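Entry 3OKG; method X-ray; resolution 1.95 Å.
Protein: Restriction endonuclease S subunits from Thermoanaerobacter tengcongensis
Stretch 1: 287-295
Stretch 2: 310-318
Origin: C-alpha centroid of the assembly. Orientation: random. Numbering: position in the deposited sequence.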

# COMPACT_ATOMS: atom_id res chain seq x y z
N GLY A 287 11.25 10.13 -29.53
CA GLY A 287 10.35 11.26 -29.54
C GLY A 287 8.95 10.80 -29.89
O GLY A 287 8.05 10.90 -29.07
N ASP A 288 8.79 10.27 -31.10
CA ASP A 288 7.46 9.91 -31.59
C ASP A 288 6.58 9.26 -30.54
O ASP A 288 7.03 8.45 -29.73
CB ASP A 288 7.52 8.92 -32.75
CG ASP A 288 8.44 9.38 -33.85
OD1 ASP A 288 8.84 10.56 -33.86
OD2 ASP A 288 8.79 8.54 -34.71
N VAL A 289 5.30 9.62 -30.59
CA VAL A 289 4.31 9.07 -29.70
C VAL A 289 3.75 7.82 -30.35
O VAL A 289 3.50 7.80 -31.55
CB VAL A 289 3.18 10.11 -29.46
CG1 VAL A 289 2.02 9.50 -28.68
CG2 VAL A 289 3.75 11.34 -28.72
N LEU A 290 3.58 6.76 -29.56
CA LEU A 290 3.00 5.52 -30.07
C LEU A 290 1.59 5.44 -29.56
O LEU A 290 1.32 5.80 -28.41
CB LEU A 290 3.81 4.29 -29.61
CG LEU A 290 5.32 4.29 -29.90
CD1 LEU A 290 6.02 3.14 -29.19
CD2 LEU A 290 5.61 4.23 -31.40
N ILE A 291 0.67 4.96 -30.38
CA ILE A 291 -0.72 4.87 -29.96
C ILE A 291 -1.32 3.55 -30.43
O ILE A 291 -0.99 3.08 -31.51
CB ILE A 291 -1.54 6.07 -30.47
CG1 ILE A 291 -2.95 6.06 -29.88
CG2 ILE A 291 -1.56 6.09 -31.99
CD1 ILE A 291 -3.62 7.41 -29.92
N SER A 292 -2.17 2.95 -29.60
CA SER A 292 -2.77 1.66 -29.93
C SER A 292 -3.94 1.89 -30.86
O SER A 292 -4.81 2.69 -30.56
CB SER A 292 -3.25 0.95 -28.67
OG SER A 292 -4.00 -0.21 -29.00
N VAL A 293 -3.96 1.20 -31.99
CA VAL A 293 -5.04 1.40 -32.96
C VAL A 293 -5.89 0.14 -33.09
O VAL A 293 -6.74 0.05 -33.97
CB VAL A 293 -4.48 1.80 -34.34
CG1 VAL A 293 -3.89 3.20 -34.28
CG2 VAL A 293 -3.41 0.79 -34.81
N ARG A 294 -5.68 -0.81 -32.18
CA ARG A 294 -6.30 -2.13 -32.28
C ARG A 294 -7.45 -2.57 -31.37
O ARG A 294 -8.62 -2.49 -31.74
CB ARG A 294 -5.23 -3.22 -32.18
CG ARG A 294 -4.85 -3.84 -33.51
CD ARG A 294 -5.62 -3.20 -34.66
NE ARG A 294 -5.75 -4.10 -35.80
CZ ARG A 294 -5.44 -5.39 -35.77
NH1 ARG A 294 -4.98 -5.94 -34.66
NH2 ARG A 294 -5.59 -6.13 -36.86
N ALA A 295 -7.07 -3.14 -30.23
CA ALA A 295 -8.01 -3.77 -29.31
C ALA A 295 -8.38 -2.81 -28.20
O ALA A 295 -9.54 -2.45 -28.04
CB ALA A 295 -7.42 -5.05 -28.74
N GLY A 310 3.90 -2.75 -35.57
CA GLY A 310 3.00 -3.61 -36.32
C GLY A 310 1.56 -3.16 -36.34
O GLY A 310 1.21 -2.06 -35.91
N ARG A 311 0.71 -4.05 -36.87
CA ARG A 311 -0.74 -3.85 -36.99
C ARG A 311 -1.38 -3.02 -35.89
O ARG A 311 -2.36 -2.33 -36.13
CB ARG A 311 -1.44 -5.21 -36.90
CG ARG A 311 -1.91 -5.85 -38.18
CD ARG A 311 -3.08 -6.76 -37.80
NE ARG A 311 -3.22 -7.96 -38.61
CZ ARG A 311 -4.03 -8.97 -38.30
NH1 ARG A 311 -4.77 -8.91 -37.19
NH2 ARG A 311 -4.11 -10.03 -39.09
N GLY A 312 -0.88 -3.17 -34.67
CA GLY A 312 -1.59 -2.68 -33.50
C GLY A 312 -1.31 -1.24 -33.14
O GLY A 312 -2.05 -0.63 -32.35
N LEU A 313 -0.24 -0.70 -33.72
CA LEU A 313 0.23 0.64 -33.37
C LEU A 313 0.17 1.62 -34.54
O LEU A 313 0.22 1.22 -35.70
CB LEU A 313 1.68 0.56 -32.91
CG LEU A 313 1.92 -0.25 -31.63
CD1 LEU A 313 3.37 -0.19 -31.24
CD2 LEU A 313 1.02 0.28 -30.52
N ALA A 314 0.05 2.91 -34.21
CA ALA A 314 0.44 3.98 -35.12
C ALA A 314 1.55 4.76 -34.40
O ALA A 314 1.61 4.78 -33.18
CB ALA A 314 -0.75 4.88 -35.42
N ALA A 315 2.46 5.38 -35.16
CA ALA A 315 3.41 6.32 -34.58
C ALA A 315 3.11 7.75 -35.06
O ALA A 315 2.80 7.96 -36.24
CB ALA A 315 4.82 5.93 -34.95
N LEU A 316 3.17 8.71 -34.15
CA LEU A 316 2.87 10.11 -34.45
C LEU A 316 4.12 10.92 -34.25
O LEU A 316 4.71 10.94 -33.15
CB LEU A 316 1.77 10.63 -33.51
CG LEU A 316 0.62 9.65 -33.35
CD1 LEU A 316 -0.28 10.08 -32.18
CD2 LEU A 316 -0.17 9.56 -34.63
N ARG A 317 4.57 11.58 -35.31
CA ARG A 317 5.80 12.33 -35.20
C ARG A 317 5.48 13.80 -35.37
O ARG A 317 5.16 14.23 -36.48
CB ARG A 317 6.82 11.91 -36.25
CG ARG A 317 8.17 12.58 -36.04
CD ARG A 317 9.24 12.03 -36.97
NE ARG A 317 9.54 10.62 -36.69
CZ ARG A 317 9.57 9.66 -37.61
NH1 ARG A 317 9.34 9.93 -38.88
NH2 ARG A 317 9.85 8.41 -37.25
N PRO A 318 5.54 14.55 -34.27
CA PRO A 318 5.17 15.97 -34.28
C PRO A 318 6.06 16.76 -35.24
O PRO A 318 7.26 16.53 -35.31
CB PRO A 318 5.46 16.42 -32.85
CG PRO A 318 5.38 15.16 -32.02
CD PRO A 318 5.87 14.06 -32.92

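The two stretches pair as antiparallel β-strands, joined by a ladder of backbone hydrogen bonds. Val289 and Leu316 exchange a pair, Val289 N to Leu316 O at 2.9 Å and Leu316 N to Val289 O at 2.8 Å; Ile291 and Ala314 repeat the pattern, with Ile291 N to Ala314 O at 3.0 Å and Ala314 N to Ile291 O at 2.9 Å. Beyond the strand, Val293 N donates to Gly312 O (2.7 Å) in a nearly straight bond. Gly312 lies in a type I turn closed by Leu313 N to Gly310 O (3.0 Å), and Arg294 CG packs against Gly312 CA at 3.5 Å.

Apolar side chains pack on both faces of the sheet. On one face, Ile291 CG2 meets Ala314 CB at 3.7 Å and Leu316 CD1 at 4.2 Å. Just past the strand, Val293 points toward the other stretch and its CG1 reaches Ala314 CB at 3.7 Å; the small methyl of Ala314 thus accommodates two branched neighbors. On the other face, Leu290 CD2 covers Ala315 CB at 4.0 Å.

Charge secures one end. The extended start of the Arg317 side chain brings its guanidinium edge to Asp288, with Arg317 NE to Asp288 OD1 at 2.9 Å and a weak Arg317 NH2 to Asp288 OD2 bond at 2.8 Å, forming a salt bridge that offsets the charge of the buried carboxylate. At the other end, Arg294 and Arg311 bring like charges together, offering no comparable attraction.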